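Local coordinates for protein catecholate siderophore receptor Fiu (Escherichia coli, PDB 6BPM) that takes up iron bound to catecholate siderophores by active transport across the outer membrane, using energy delivered through TonB, and also serves as a receptor for several microcins, at residues L550-L555 against E584-G589; Q596-Y601 against T631-Y636; Y488-N493 against T540-L545; V117-G122 against G135-I140; A646-I651 against G670-D675. All coordinates share one frame; numbering follows the deposited sequence.

From the N terminus, contact 4 comes first: it closes a short loop holding helix 125-128 within the plug. The other four follow in the β-barrel. Contact 3 spans strand 494-505 and the loop after it, contact 1 closes the hairpin 549-566/572-588, contact 2 joins strands 595-610 and 628-636, and contact 5 closes the hairpin 642-655/667-681. All five loops run in series; none nests within or crosses another. In space the barrel contacts form one continuous sheet, because 540-545 pairs with 550-555, 584-589 with 596-601, and 631-636 with 646-651. Contact 4 meets this wall at contact 1, through a salt bridge between K121 and E584.

Contact 1 (L550-L555 against E584-G589); sequences LLTAAL and EISVAG
L551 and V587 lie side by side on the outer surface of the TonB-dependent receptor β-barrel, where strands 549-566 and 572-588 make an antiparallel hairpin. One methyl from each does the touching: CD2 of L551 rests 3.6 Å from CG2 of V587. The leucine holds CG anti to its carbonyl carbon (chi1 -57°), which sets its CD2 beside the valine. A553 and I585 continue the same face, although their methyls are modelled too tightly for the spacing to be trusted.

The hydrogen-bonded pairs L550-A588, T552-S586 and A554-E584 turn their side chains to the barrel interior. L550 N gives A588 O a nearly straight bond of 2.8 Å (169°). T552 N bonds to S586 O at 2.9 Å, whereas the placement of the hydroxyls of this pair is doubtful. A554 brings only its methyl to this face, which meets T41 of the plug.

E584 swings its CG anti to the backbone N (chi1 -170°) and carries the carboxylate away from strand 550-555 to the plug. OE1 forms a salt bridge with R88 of the plug and a hydrogen bond with T602 of the next barrel strand, while E584 OE2 pairs with plug residue K121, at 2.9 Å from its NZ.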
# COMPACT_ATOMS: atom_id res chain seq x y z
N LEU A 550 -23.28 5.81 -7.72
CA LEU A 550 -22.26 6.59 -8.43
C LEU A 550 -21.58 5.74 -9.49
O LEU A 550 -21.05 4.67 -9.18
CB LEU A 550 -21.20 7.13 -7.46
CG LEU A 550 -20.09 7.88 -8.22
CD1 LEU A 550 -20.59 9.23 -8.69
CD2 LEU A 550 -18.81 8.02 -7.41
N LEU A 551 -21.60 6.22 -10.73
CA LEU A 551 -21.01 5.58 -11.89
C LEU A 551 -19.97 6.53 -12.46
O LEU A 551 -20.25 7.71 -12.60
CB LEU A 551 -22.07 5.31 -12.96
CG LEU A 551 -23.27 4.46 -12.56
CD1 LEU A 551 -24.53 4.96 -13.27
CD2 LEU A 551 -23.04 2.97 -12.84
N THR A 552 -18.78 6.01 -12.78
CA THR A 552 -17.70 6.85 -13.30
C THR A 552 -17.01 6.17 -14.48
O THR A 552 -17.07 4.95 -14.65
CB THR A 552 -16.65 7.19 -12.22
OG1 THR A 552 -16.18 5.98 -11.61
CG2 THR A 552 -17.22 8.09 -11.15
N ALA A 553 -16.37 6.99 -15.31
CA ALA A 553 -15.56 6.52 -16.43
C ALA A 553 -14.56 7.62 -16.78
O ALA A 553 -14.93 8.79 -16.81
CB ALA A 553 -16.42 6.16 -17.65
N ALA A 554 -13.31 7.23 -17.02
CA ALA A 554 -12.26 8.21 -17.23
C ALA A 554 -11.22 7.67 -18.20
O ALA A 554 -10.98 6.46 -18.26
CB ALA A 554 -11.58 8.60 -15.90
N LEU A 555 -10.58 8.58 -18.93
CA LEU A 555 -9.42 8.28 -19.74
C LEU A 555 -8.24 8.98 -19.11
O LEU A 555 -8.37 10.14 -18.71
CB LEU A 555 -9.59 8.79 -21.16
CG LEU A 555 -10.62 8.10 -22.02
CD1 LEU A 555 -10.81 8.96 -23.26
CD2 LEU A 555 -10.19 6.67 -22.35
N GLU A 584 -10.63 3.87 -16.94
CA GLU A 584 -11.03 3.45 -15.61
C GLU A 584 -12.54 3.53 -15.49
O GLU A 584 -13.14 4.54 -15.87
CB GLU A 584 -10.35 4.33 -14.56
CG GLU A 584 -10.48 3.86 -13.15
CD GLU A 584 -9.33 3.00 -12.71
OE1 GLU A 584 -8.23 3.12 -13.30
OE2 GLU A 584 -9.52 2.21 -11.76
N ILE A 585 -13.17 2.47 -14.99
CA ILE A 585 -14.62 2.42 -14.81
C ILE A 585 -14.92 2.04 -13.37
O ILE A 585 -14.39 1.04 -12.88
CB ILE A 585 -15.28 1.40 -15.76
CG1 ILE A 585 -15.04 1.80 -17.20
CG2 ILE A 585 -16.77 1.31 -15.49
CD1 ILE A 585 -15.32 3.25 -17.43
N SER A 586 -15.81 2.79 -12.71
CA SER A 586 -16.18 2.42 -11.35
C SER A 586 -17.68 2.57 -11.13
O SER A 586 -18.37 3.34 -11.80
CB SER A 586 -15.42 3.23 -10.31
OG SER A 586 -15.83 4.59 -10.32
N VAL A 587 -18.18 1.79 -10.18
CA VAL A 587 -19.56 1.84 -9.74
C VAL A 587 -19.55 1.66 -8.22
O VAL A 587 -18.68 0.98 -7.66
CB VAL A 587 -20.42 0.76 -10.42
CG1 VAL A 587 -19.96 -0.60 -9.99
CG2 VAL A 587 -21.91 0.96 -10.12
N ALA A 588 -20.49 2.31 -7.55
CA ALA A 588 -20.52 2.25 -6.09
C ALA A 588 -21.83 2.80 -5.56
O ALA A 588 -22.25 3.88 -5.98
CB ALA A 588 -19.34 3.03 -5.51
N GLY A 589 -22.48 2.07 -4.65
CA GLY A 589 -23.67 2.55 -3.98
C GLY A 589 -24.80 1.54 -3.94
O GLY A 589 -24.56 0.34 -3.74

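Contact 2 (Q596-Y601 against T631-Y636); sequences QVIGGY and TLWSQY
Q596-Y601 and T631-Y636 run antiparallel as neighbouring strands of the receptor's β-barrel, their axes 4.5 Å apart and 173° between directions. The pairs Q596-Q635, I598-W633 and G600-T631 are each hydrogen-bonded both ways; W633 N reaches I598 O at 2.7 Å. G599 faces L632, and the chains can draw close there (CA-CA 4.0 Å) because the glycine lacks a side chain; a CB would hit L632 CD1 and T631 O.

That leucine methyl fills the place instead, lying against I598 O and 3.4 Å from V597 CG2, on the outward face. L632 reaches it with CG anti to the backbone N (chi1 -177°). On the inward face, I598 and W633 cross: the isoleucine CG2 sits 3.8 Å from W633 CB, at the edge of the indole and near its plane. W633 NE1 bonds to Y21 OH, while T631 OG1 bonds to K63 O, so the plug side claims both polar ends. Q596 and Q635 extend alongside each other with amide planes 73° apart.

Q596 O is gripped from opposite faces of its plane, by Q635 N on one and the hydroxyl of S634 on the other. S634 OG donates to Q596 O over 3.1 Å and also bonds to W595 NE1.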
# COMPACT_ATOMS: atom_id res chain seq x y z
N GLN A 596 -26.71 -3.50 -2.73
CA GLN A 596 -25.51 -2.68 -2.72
C GLN A 596 -24.45 -3.27 -3.66
O GLN A 596 -24.37 -4.49 -3.84
CB GLN A 596 -24.93 -2.58 -1.31
CG GLN A 596 -25.85 -1.97 -0.28
CD GLN A 596 -25.35 -2.15 1.14
OE1 GLN A 596 -25.07 -1.18 1.83
NE2 GLN A 596 -25.29 -3.39 1.61
N VAL A 597 -23.62 -2.39 -4.23
CA VAL A 597 -22.62 -2.82 -5.20
C VAL A 597 -21.40 -1.92 -5.04
O VAL A 597 -21.49 -0.79 -4.56
CB VAL A 597 -23.16 -2.81 -6.66
CG1 VAL A 597 -23.37 -1.38 -7.18
CG2 VAL A 597 -22.23 -3.54 -7.58
N ILE A 598 -20.24 -2.45 -5.39
CA ILE A 598 -19.03 -1.65 -5.50
C ILE A 598 -18.09 -2.42 -6.41
O ILE A 598 -18.07 -3.66 -6.39
CB ILE A 598 -18.40 -1.35 -4.12
CG1 ILE A 598 -17.24 -0.37 -4.29
CG2 ILE A 598 -17.97 -2.65 -3.40
CD1 ILE A 598 -16.54 -0.06 -3.06
N GLY A 599 -17.37 -1.71 -7.26
CA GLY A 599 -16.51 -2.41 -8.19
C GLY A 599 -15.94 -1.47 -9.23
O GLY A 599 -16.29 -0.29 -9.31
N GLY A 600 -15.06 -2.04 -10.04
CA GLY A 600 -14.33 -1.24 -11.00
C GLY A 600 -13.64 -2.11 -12.01
O GLY A 600 -13.46 -3.31 -11.81
N TYR A 601 -13.30 -1.49 -13.13
CA TYR A 601 -12.55 -2.12 -14.20
C TYR A 601 -11.52 -1.12 -14.68
O TYR A 601 -11.79 0.08 -14.69
CB TYR A 601 -13.45 -2.56 -15.37
CG TYR A 601 -12.66 -3.01 -16.56
CD1 TYR A 601 -11.98 -4.23 -16.54
CD2 TYR A 601 -12.56 -2.22 -17.70
CE1 TYR A 601 -11.22 -4.66 -17.63
CE2 TYR A 601 -11.80 -2.64 -18.80
CZ TYR A 601 -11.14 -3.86 -18.76
OH TYR A 601 -10.40 -4.27 -19.83
N THR A 631 -12.79 -5.82 -10.57
CA THR A 631 -13.26 -6.24 -9.26
C THR A 631 -14.70 -5.78 -9.10
O THR A 631 -15.05 -4.67 -9.50
CB THR A 631 -12.35 -5.69 -8.13
OG1 THR A 631 -12.77 -6.25 -6.89
CG2 THR A 631 -12.41 -4.17 -8.02
N LEU A 632 -15.54 -6.66 -8.55
CA LEU A 632 -16.94 -6.34 -8.31
C LEU A 632 -17.43 -7.08 -7.07
O LEU A 632 -17.24 -8.29 -6.95
CB LEU A 632 -17.80 -6.71 -9.52
CG LEU A 632 -19.27 -6.34 -9.38
CD1 LEU A 632 -19.39 -4.86 -9.01
CD2 LEU A 632 -20.00 -6.63 -10.68
N TRP A 633 -18.06 -6.34 -6.15
CA TRP A 633 -18.65 -6.89 -4.93
C TRP A 633 -20.09 -6.42 -4.82
O TRP A 633 -20.40 -5.25 -5.10
CB TRP A 633 -17.85 -6.48 -3.66
CG TRP A 633 -18.59 -6.79 -2.40
CD1 TRP A 633 -19.36 -5.93 -1.67
CD2 TRP A 633 -18.67 -8.06 -1.74
NE1 TRP A 633 -19.89 -6.58 -0.59
CE2 TRP A 633 -19.49 -7.89 -0.61
CE3 TRP A 633 -18.12 -9.32 -1.99
CZ2 TRP A 633 -19.77 -8.93 0.26
CZ3 TRP A 633 -18.41 -10.35 -1.13
CH2 TRP A 633 -19.24 -10.15 -0.02
N SER A 634 -20.97 -7.31 -4.42
CA SER A 634 -22.38 -6.98 -4.35
C SER A 634 -23.00 -7.63 -3.12
O SER A 634 -22.67 -8.78 -2.80
CB SER A 634 -23.09 -7.45 -5.61
OG SER A 634 -24.46 -7.10 -5.60
N GLN A 635 -23.91 -6.92 -2.45
CA GLN A 635 -24.61 -7.50 -1.31
C GLN A 635 -26.10 -7.20 -1.44
O GLN A 635 -26.49 -6.07 -1.74
CB GLN A 635 -24.09 -6.97 0.02
CG GLN A 635 -24.51 -7.89 1.16
CD GLN A 635 -23.91 -7.50 2.50
OE1 GLN A 635 -22.72 -7.73 2.75
NE2 GLN A 635 -24.73 -6.95 3.37
N TYR A 636 -26.92 -8.22 -1.19
CA TYR A 636 -28.35 -8.15 -1.41
C TYR A 636 -29.08 -8.64 -0.17
O TYR A 636 -28.86 -9.77 0.27
CB TYR A 636 -28.74 -8.99 -2.63
CG TYR A 636 -30.21 -8.93 -2.93
CD1 TYR A 636 -30.76 -7.81 -3.55
CD2 TYR A 636 -31.06 -9.95 -2.55
CE1 TYR A 636 -32.10 -7.75 -3.80
CE2 TYR A 636 -32.40 -9.89 -2.79
CZ TYR A 636 -32.92 -8.79 -3.42
OH TYR A 636 -34.27 -8.72 -3.67
O HOH W 1 -27.05 -4.79 0.66

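Contact 3 (Y488-N493 against T540-L545); sequences YHLTEN and TKWQVL
W542 lies under the turn at 490-493, its indole met by L490, T491 and the backbone of N493. The turn leads from strand 467-489 into 494-505 of the β-barrel, and belongs with the short turns that in this family face the periplasm; strand 531-544, carrying W542, lies one strand further on. L490 crosses the indole at about a right angle and brings CD1 to 3.9 Å from W542 CZ2, while the hydroxyl of T491 comes near CZ3. W542 reaches back to the turn with CG anti to its carbonyl carbon (chi1 -68°).

T491 shapes the turn itself. Its OG1 accepts from N493 N at 3.0 Å, an ST turn, consistent with the N493 carbonyl being turned toward strand 531-544. N493 O then takes the amide N of Q543 in a bond of 2.6 Å, the donor tilted 21° from the carbonyl plane. W542 CA makes a further C-H contact to that oxygen at 3.1 Å. The pairing of strand 494-505 with 531-544 is thereby carried on into the turn.

K541 leads away from the turn and gives its NZ to the carbonyls of V35, T38 and R40. The one polar atom of the indole, W542 NE1, donates to T540 OG1 at 2.7 Å, tilted out of the ring plane.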
# COMPACT_ATOMS: atom_id res chain seq x y z
N TYR A 488 -18.22 20.24 -15.90
CA TYR A 488 -19.46 20.80 -16.41
C TYR A 488 -20.60 19.88 -16.04
O TYR A 488 -20.52 18.67 -16.27
CB TYR A 488 -19.41 21.02 -17.92
CG TYR A 488 -20.39 22.07 -18.32
CD1 TYR A 488 -21.76 21.78 -18.33
CD2 TYR A 488 -19.99 23.36 -18.63
CE1 TYR A 488 -22.70 22.76 -18.65
CE2 TYR A 488 -20.93 24.35 -18.95
CZ TYR A 488 -22.29 24.03 -18.97
OH TYR A 488 -23.25 24.99 -19.29
N HIS A 489 -21.65 20.43 -15.44
CA HIS A 489 -22.82 19.63 -15.10
C HIS A 489 -23.71 19.53 -16.33
O HIS A 489 -24.31 20.52 -16.74
CB HIS A 489 -23.58 20.23 -13.92
CG HIS A 489 -22.82 20.20 -12.63
ND1 HIS A 489 -22.65 19.05 -11.90
CD2 HIS A 489 -22.19 21.18 -11.95
CE1 HIS A 489 -21.94 19.32 -10.82
NE2 HIS A 489 -21.65 20.61 -10.82
N LEU A 490 -23.76 18.35 -16.93
CA LEU A 490 -24.68 18.11 -18.05
C LEU A 490 -26.12 18.11 -17.55
O LEU A 490 -27.02 18.64 -18.21
CB LEU A 490 -24.36 16.79 -18.74
CG LEU A 490 -22.97 16.56 -19.33
CD1 LEU A 490 -22.92 15.20 -19.99
CD2 LEU A 490 -22.64 17.63 -20.33
N THR A 491 -26.37 17.43 -16.44
CA THR A 491 -27.67 17.44 -15.79
C THR A 491 -27.42 17.55 -14.31
O THR A 491 -26.30 17.85 -13.87
CB THR A 491 -28.48 16.20 -16.17
OG1 THR A 491 -27.95 15.06 -15.48
CG2 THR A 491 -28.44 15.98 -17.70
N GLU A 492 -28.47 17.31 -13.51
CA GLU A 492 -28.30 17.27 -12.07
C GLU A 492 -27.70 15.95 -11.58
O GLU A 492 -27.49 15.79 -10.38
CB GLU A 492 -29.63 17.52 -11.36
CG GLU A 492 -30.76 16.61 -11.81
CD GLU A 492 -31.90 16.57 -10.81
OE1 GLU A 492 -32.99 16.07 -11.16
OE2 GLU A 492 -31.70 17.00 -9.66
N ASN A 493 -27.45 15.00 -12.48
CA ASN A 493 -26.85 13.72 -12.11
C ASN A 493 -25.49 13.48 -12.74
O ASN A 493 -24.69 12.73 -12.17
CB ASN A 493 -27.74 12.54 -12.50
CG ASN A 493 -29.14 12.63 -11.93
OD1 ASN A 493 -29.36 13.23 -10.87
ND2 ASN A 493 -30.09 11.99 -12.61
N THR A 540 -16.27 11.26 -16.85
CA THR A 540 -17.66 11.63 -16.60
C THR A 540 -18.14 10.89 -15.35
O THR A 540 -17.79 9.73 -15.15
CB THR A 540 -18.56 11.31 -17.82
OG1 THR A 540 -19.90 11.74 -17.57
CG2 THR A 540 -18.55 9.81 -18.13
N LYS A 541 -18.91 11.58 -14.51
CA LYS A 541 -19.46 10.99 -13.29
C LYS A 541 -20.95 11.21 -13.22
O LYS A 541 -21.43 12.32 -13.46
CB LYS A 541 -18.80 11.56 -12.01
CG LYS A 541 -17.28 11.54 -12.04
CD LYS A 541 -16.71 11.64 -10.63
CE LYS A 541 -15.18 11.59 -10.65
NZ LYS A 541 -14.61 11.75 -9.28
N TRP A 542 -21.69 10.16 -12.83
CA TRP A 542 -23.15 10.16 -12.80
C TRP A 542 -23.65 9.69 -11.44
O TRP A 542 -23.29 8.61 -10.99
CB TRP A 542 -23.70 9.28 -13.92
CG TRP A 542 -23.40 9.91 -15.23
CD1 TRP A 542 -22.21 9.90 -15.89
CD2 TRP A 542 -24.29 10.73 -16.01
NE1 TRP A 542 -22.31 10.65 -17.05
CE2 TRP A 542 -23.58 11.16 -17.14
CE3 TRP A 542 -25.62 11.12 -15.86
CZ2 TRP A 542 -24.16 11.96 -18.11
CZ3 TRP A 542 -26.18 11.91 -16.82
CH2 TRP A 542 -25.45 12.33 -17.92
N GLN A 543 -24.47 10.53 -10.78
CA GLN A 543 -25.15 10.16 -9.54
C GLN A 543 -26.59 9.77 -9.86
O GLN A 543 -27.42 10.62 -10.13
CB GLN A 543 -25.12 11.31 -8.54
CG GLN A 543 -23.77 11.60 -7.89
CD GLN A 543 -23.90 12.56 -6.70
OE1 GLN A 543 -24.45 13.65 -6.83
NE2 GLN A 543 -23.41 12.13 -5.54
N VAL A 544 -26.89 8.48 -9.78
CA VAL A 544 -28.11 7.92 -10.34
C VAL A 544 -29.00 7.35 -9.24
O VAL A 544 -28.55 7.10 -8.12
CB VAL A 544 -27.77 6.85 -11.40
CG1 VAL A 544 -28.87 5.84 -11.54
CG2 VAL A 544 -27.52 7.53 -12.74
N LEU A 545 -30.28 7.19 -9.57
CA LEU A 545 -31.29 6.59 -8.69
C LEU A 545 -31.36 7.33 -7.35
O LEU A 545 -31.12 6.77 -6.29
CB LEU A 545 -31.00 5.10 -8.46
CG LEU A 545 -30.78 4.21 -9.68
CD1 LEU A 545 -30.67 2.77 -9.25
CD2 LEU A 545 -31.91 4.39 -10.68

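Contact 4 (V117-G122 against G135-I140); sequences VEVIKG and GSINMI
V117-G122 and G135-I140 run antiparallel, their axes 4.7 Å apart at closest and their directions 167° apart, as adjacent strands in the mixed sheet of the plug domain, with E118-N138 and I120-S136 as the hydrogen-bonded pairs. At the end of the pairing G135 lies opposite K121, with its CA 3.1 Å from I120 O; a CB there would run into that oxygen.

V117 and I137 stand side by side on one face, CG2 to CG2 at 4.1 Å, and V119 joins them beneath helix 58-62. K121 shares this face; its NZ reaches E584 of the barrel and also bonds to P66 O within the plug.

The opposite face mixes polar and apolar side chains. E118 and N138 lie alongside each other with carboxylate and amide planes 85° apart, and do not bond to one another: N138 OD1 takes G100 N, while E118 OE1 bonds to S26 OG and OE2 to A27 N. The extended E118 chain crosses I140 obliquely, OE2 lying 3.9 Å from I140 CG1. A water donates to E118 O at 2.6 Å and bonds to S136 OG at 3.0 Å, linking the strands beside their amide bonds.

With a leucine in place of E118, S26 OG and A27 N would probably lose their acceptor, and the N-terminal segment its hold on this strand. The buried carboxylate thus has hydroxyl and amide partners, which are likely to stabilise its negative charge.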
# COMPACT_ATOMS: atom_id res chain seq x y z
N VAL A 117 -11.25 4.23 3.52
CA VAL A 117 -9.96 4.32 2.83
C VAL A 117 -10.19 5.01 1.49
O VAL A 117 -11.06 4.59 0.71
CB VAL A 117 -9.29 2.93 2.68
CG1 VAL A 117 -10.30 1.88 2.26
CG2 VAL A 117 -8.17 2.99 1.70
N GLU A 118 -9.45 6.09 1.25
CA GLU A 118 -9.58 6.94 0.07
C GLU A 118 -8.42 6.69 -0.88
O GLU A 118 -7.27 6.99 -0.55
CB GLU A 118 -9.64 8.42 0.47
CG GLU A 118 -10.61 8.68 1.66
CD GLU A 118 -10.88 10.16 1.95
OE1 GLU A 118 -10.08 11.03 1.50
OE2 GLU A 118 -11.90 10.47 2.62
N VAL A 119 -8.74 6.17 -2.07
CA VAL A 119 -7.78 5.84 -3.12
C VAL A 119 -7.98 6.81 -4.27
O VAL A 119 -9.06 6.85 -4.88
CB VAL A 119 -7.95 4.40 -3.60
CG1 VAL A 119 -6.98 4.10 -4.74
CG2 VAL A 119 -7.72 3.43 -2.43
N ILE A 120 -6.96 7.60 -4.56
CA ILE A 120 -6.97 8.52 -5.69
C ILE A 120 -5.91 8.07 -6.67
O ILE A 120 -4.72 8.16 -6.36
CB ILE A 120 -6.71 9.96 -5.27
CG1 ILE A 120 -7.88 10.51 -4.45
CG2 ILE A 120 -6.44 10.80 -6.53
CD1 ILE A 120 -7.64 11.88 -3.92
N LYS A 121 -6.33 7.66 -7.87
CA LYS A 121 -5.41 7.21 -8.90
C LYS A 121 -5.00 8.39 -9.76
O LYS A 121 -5.83 9.23 -10.12
CB LYS A 121 -6.04 6.12 -9.76
CG LYS A 121 -6.00 4.73 -9.11
CD LYS A 121 -6.89 3.74 -9.86
CE LYS A 121 -6.50 2.31 -9.59
NZ LYS A 121 -6.93 1.36 -10.66
N GLY A 122 -3.71 8.47 -10.05
CA GLY A 122 -3.18 9.60 -10.75
C GLY A 122 -2.55 10.52 -9.75
O GLY A 122 -3.23 11.17 -8.95
N GLY A 135 -0.46 7.59 -7.36
CA GLY A 135 -1.65 8.11 -6.71
C GLY A 135 -1.44 8.10 -5.21
O GLY A 135 -0.31 8.06 -4.74
N SER A 136 -2.54 8.08 -4.47
CA SER A 136 -2.42 8.15 -3.02
C SER A 136 -3.44 7.21 -2.38
O SER A 136 -4.53 7.01 -2.91
CB SER A 136 -2.60 9.59 -2.49
OG SER A 136 -3.86 10.13 -2.82
N ILE A 137 -3.04 6.62 -1.26
CA ILE A 137 -3.90 5.80 -0.42
C ILE A 137 -3.95 6.41 0.98
O ILE A 137 -2.91 6.67 1.61
CB ILE A 137 -3.41 4.35 -0.35
CG1 ILE A 137 -3.53 3.73 -1.73
CG2 ILE A 137 -4.25 3.60 0.66
CD1 ILE A 137 -2.35 2.87 -2.12
N ASN A 138 -5.16 6.66 1.47
CA ASN A 138 -5.36 7.43 2.69
C ASN A 138 -6.31 6.70 3.61
O ASN A 138 -7.48 6.48 3.25
CB ASN A 138 -5.89 8.81 2.34
CG ASN A 138 -5.86 9.74 3.50
OD1 ASN A 138 -5.22 9.47 4.51
ND2 ASN A 138 -6.54 10.86 3.36
N MET A 139 -5.82 6.28 4.78
CA MET A 139 -6.69 5.64 5.76
C MET A 139 -7.22 6.70 6.71
O MET A 139 -6.45 7.54 7.20
CB MET A 139 -5.96 4.54 6.51
CG MET A 139 -5.35 3.49 5.60
SD MET A 139 -4.44 2.22 6.49
CE MET A 139 -5.76 1.19 7.11
N ILE A 140 -8.53 6.70 6.92
CA ILE A 140 -9.18 7.70 7.74
C ILE A 140 -9.46 7.10 9.11
O ILE A 140 -10.15 6.08 9.22
CB ILE A 140 -10.47 8.23 7.11
CG1 ILE A 140 -10.16 8.78 5.72
CG2 ILE A 140 -11.08 9.29 8.06
CD1 ILE A 140 -9.00 9.78 5.75
O HOH W 2 -6.16 9.32 -1.11

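Contact 5 (A646-I651 against G670-D675); sequences AGARYI and GYWVAD
The indole of W672 carries Y650 on one face: Y650 CB stands over the centre of the six-membered ring, 3.4 Å from its centroid, a CH-pi contact almost on the ring normal. The tyrosine ring continues past the five-membered ring, its plane turned by 53°, an oblique pairing. These side chains, with A648, line the outer face of a β-hairpin in the receptor barrel, strands 642-655 and 667-681.

On the inner face I651 covers one side of the Y671 ring, its CB 3.6 Å above the plane and offset toward the rim, while V673 CG2 lies in plane at the edge. Y671 tucks CG between its backbone N and carbonyl carbon (chi1 49°), which brings the ring alongside the isoleucine; it is also stacked with Y700. Were Y671 an alanine, I651 would probably lose the ring its CB packs on, and Y700 its stacking partner.

R649 bends at chi3 to lay its guanidinium beside V673, NH2 to CG1 at 3.6 Å. D675, though loosely ordered, meets the edge of that group, and its OD1 takes N694 N. In the salt bridge, R649 NH1 donates to the syn lone pair of D675 OD2 at 3.0 Å.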
# COMPACT_ATOMS: atom_id res chain seq x y z
N ALA A 646 -21.73 -11.50 -2.85
CA ALA A 646 -20.87 -12.22 -3.79
C ALA A 646 -19.82 -11.26 -4.31
O ALA A 646 -20.04 -10.05 -4.39
CB ALA A 646 -21.66 -12.81 -4.96
N GLY A 647 -18.67 -11.82 -4.67
CA GLY A 647 -17.56 -11.03 -5.16
C GLY A 647 -16.82 -11.78 -6.24
O GLY A 647 -16.83 -13.01 -6.27
N ALA A 648 -16.22 -11.03 -7.15
CA ALA A 648 -15.42 -11.60 -8.23
C ALA A 648 -14.30 -10.62 -8.54
O ALA A 648 -14.54 -9.41 -8.64
CB ALA A 648 -16.27 -11.86 -9.47
N ARG A 649 -13.07 -11.12 -8.66
CA ARG A 649 -11.92 -10.29 -9.00
C ARG A 649 -11.15 -10.96 -10.13
O ARG A 649 -10.92 -12.17 -10.07
CB ARG A 649 -10.95 -10.12 -7.82
CG ARG A 649 -11.33 -9.18 -6.73
CD ARG A 649 -10.09 -8.90 -5.88
NE ARG A 649 -9.41 -10.11 -5.42
CZ ARG A 649 -9.90 -11.00 -4.56
NH1 ARG A 649 -11.12 -10.87 -4.03
NH2 ARG A 649 -9.16 -12.06 -4.24
N TYR A 650 -10.75 -10.18 -11.14
CA TYR A 650 -9.82 -10.66 -12.16
C TYR A 650 -8.59 -9.77 -12.14
O TYR A 650 -8.70 -8.55 -12.22
CB TYR A 650 -10.45 -10.68 -13.57
CG TYR A 650 -9.45 -11.11 -14.64
CD1 TYR A 650 -9.28 -12.47 -14.96
CD2 TYR A 650 -8.66 -10.17 -15.31
CE1 TYR A 650 -8.34 -12.88 -15.92
CE2 TYR A 650 -7.73 -10.58 -16.27
CZ TYR A 650 -7.58 -11.92 -16.57
OH TYR A 650 -6.65 -12.31 -17.50
N ILE A 651 -7.42 -10.39 -11.97
CA ILE A 651 -6.11 -9.77 -12.13
C ILE A 651 -5.48 -10.39 -13.38
O ILE A 651 -5.42 -11.62 -13.49
CB ILE A 651 -5.19 -10.04 -10.92
CG1 ILE A 651 -5.72 -9.36 -9.64
CG2 ILE A 651 -3.72 -9.68 -11.24
CD1 ILE A 651 -5.69 -7.82 -9.66
N GLY A 670 -2.97 -14.37 -15.74
CA GLY A 670 -4.07 -13.74 -15.05
C GLY A 670 -4.94 -14.77 -14.35
O GLY A 670 -4.93 -15.96 -14.69
N TYR A 671 -5.70 -14.33 -13.36
CA TYR A 671 -6.47 -15.28 -12.58
C TYR A 671 -7.78 -14.64 -12.17
O TYR A 671 -7.91 -13.42 -12.16
CB TYR A 671 -5.68 -15.77 -11.36
CG TYR A 671 -5.06 -14.69 -10.50
CD1 TYR A 671 -3.80 -14.15 -10.81
CD2 TYR A 671 -5.70 -14.23 -9.34
CE1 TYR A 671 -3.22 -13.17 -10.01
CE2 TYR A 671 -5.13 -13.25 -8.53
CZ TYR A 671 -3.90 -12.72 -8.86
OH TYR A 671 -3.34 -11.77 -8.05
N TRP A 672 -8.77 -15.50 -11.91
CA TRP A 672 -10.05 -15.14 -11.32
C TRP A 672 -10.20 -15.72 -9.91
O TRP A 672 -10.07 -16.93 -9.73
CB TRP A 672 -11.23 -15.65 -12.18
CG TRP A 672 -11.59 -14.87 -13.40
CD1 TRP A 672 -11.20 -15.12 -14.68
CD2 TRP A 672 -12.45 -13.72 -13.46
NE1 TRP A 672 -11.76 -14.19 -15.54
CE2 TRP A 672 -12.53 -13.32 -14.81
CE3 TRP A 672 -13.15 -12.97 -12.50
CZ2 TRP A 672 -13.27 -12.21 -15.23
CZ3 TRP A 672 -13.90 -11.88 -12.92
CH2 TRP A 672 -13.95 -11.51 -14.27
N VAL A 673 -10.56 -14.87 -8.95
CA VAL A 673 -10.97 -15.30 -7.61
C VAL A 673 -12.40 -14.82 -7.37
O VAL A 673 -12.69 -13.63 -7.54
CB VAL A 673 -10.04 -14.76 -6.51
CG1 VAL A 673 -10.43 -15.33 -5.13
CG2 VAL A 673 -8.57 -15.05 -6.81
N ALA A 674 -13.25 -15.72 -6.89
CA ALA A 674 -14.62 -15.43 -6.49
C ALA A 674 -14.78 -15.59 -4.98
O ALA A 674 -14.10 -16.42 -4.35
CB ALA A 674 -15.60 -16.38 -7.18
N ASP A 675 -15.66 -14.77 -4.39
CA ASP A 675 -15.98 -14.79 -2.96
C ASP A 675 -17.49 -14.80 -2.77
O ASP A 675 -18.24 -14.35 -3.63
CB ASP A 675 -15.36 -13.59 -2.21
CG ASP A 675 -13.84 -13.50 -2.40
OD1 ASP A 675 -13.15 -14.53 -2.28
OD2 ASP A 675 -13.35 -12.39 -2.68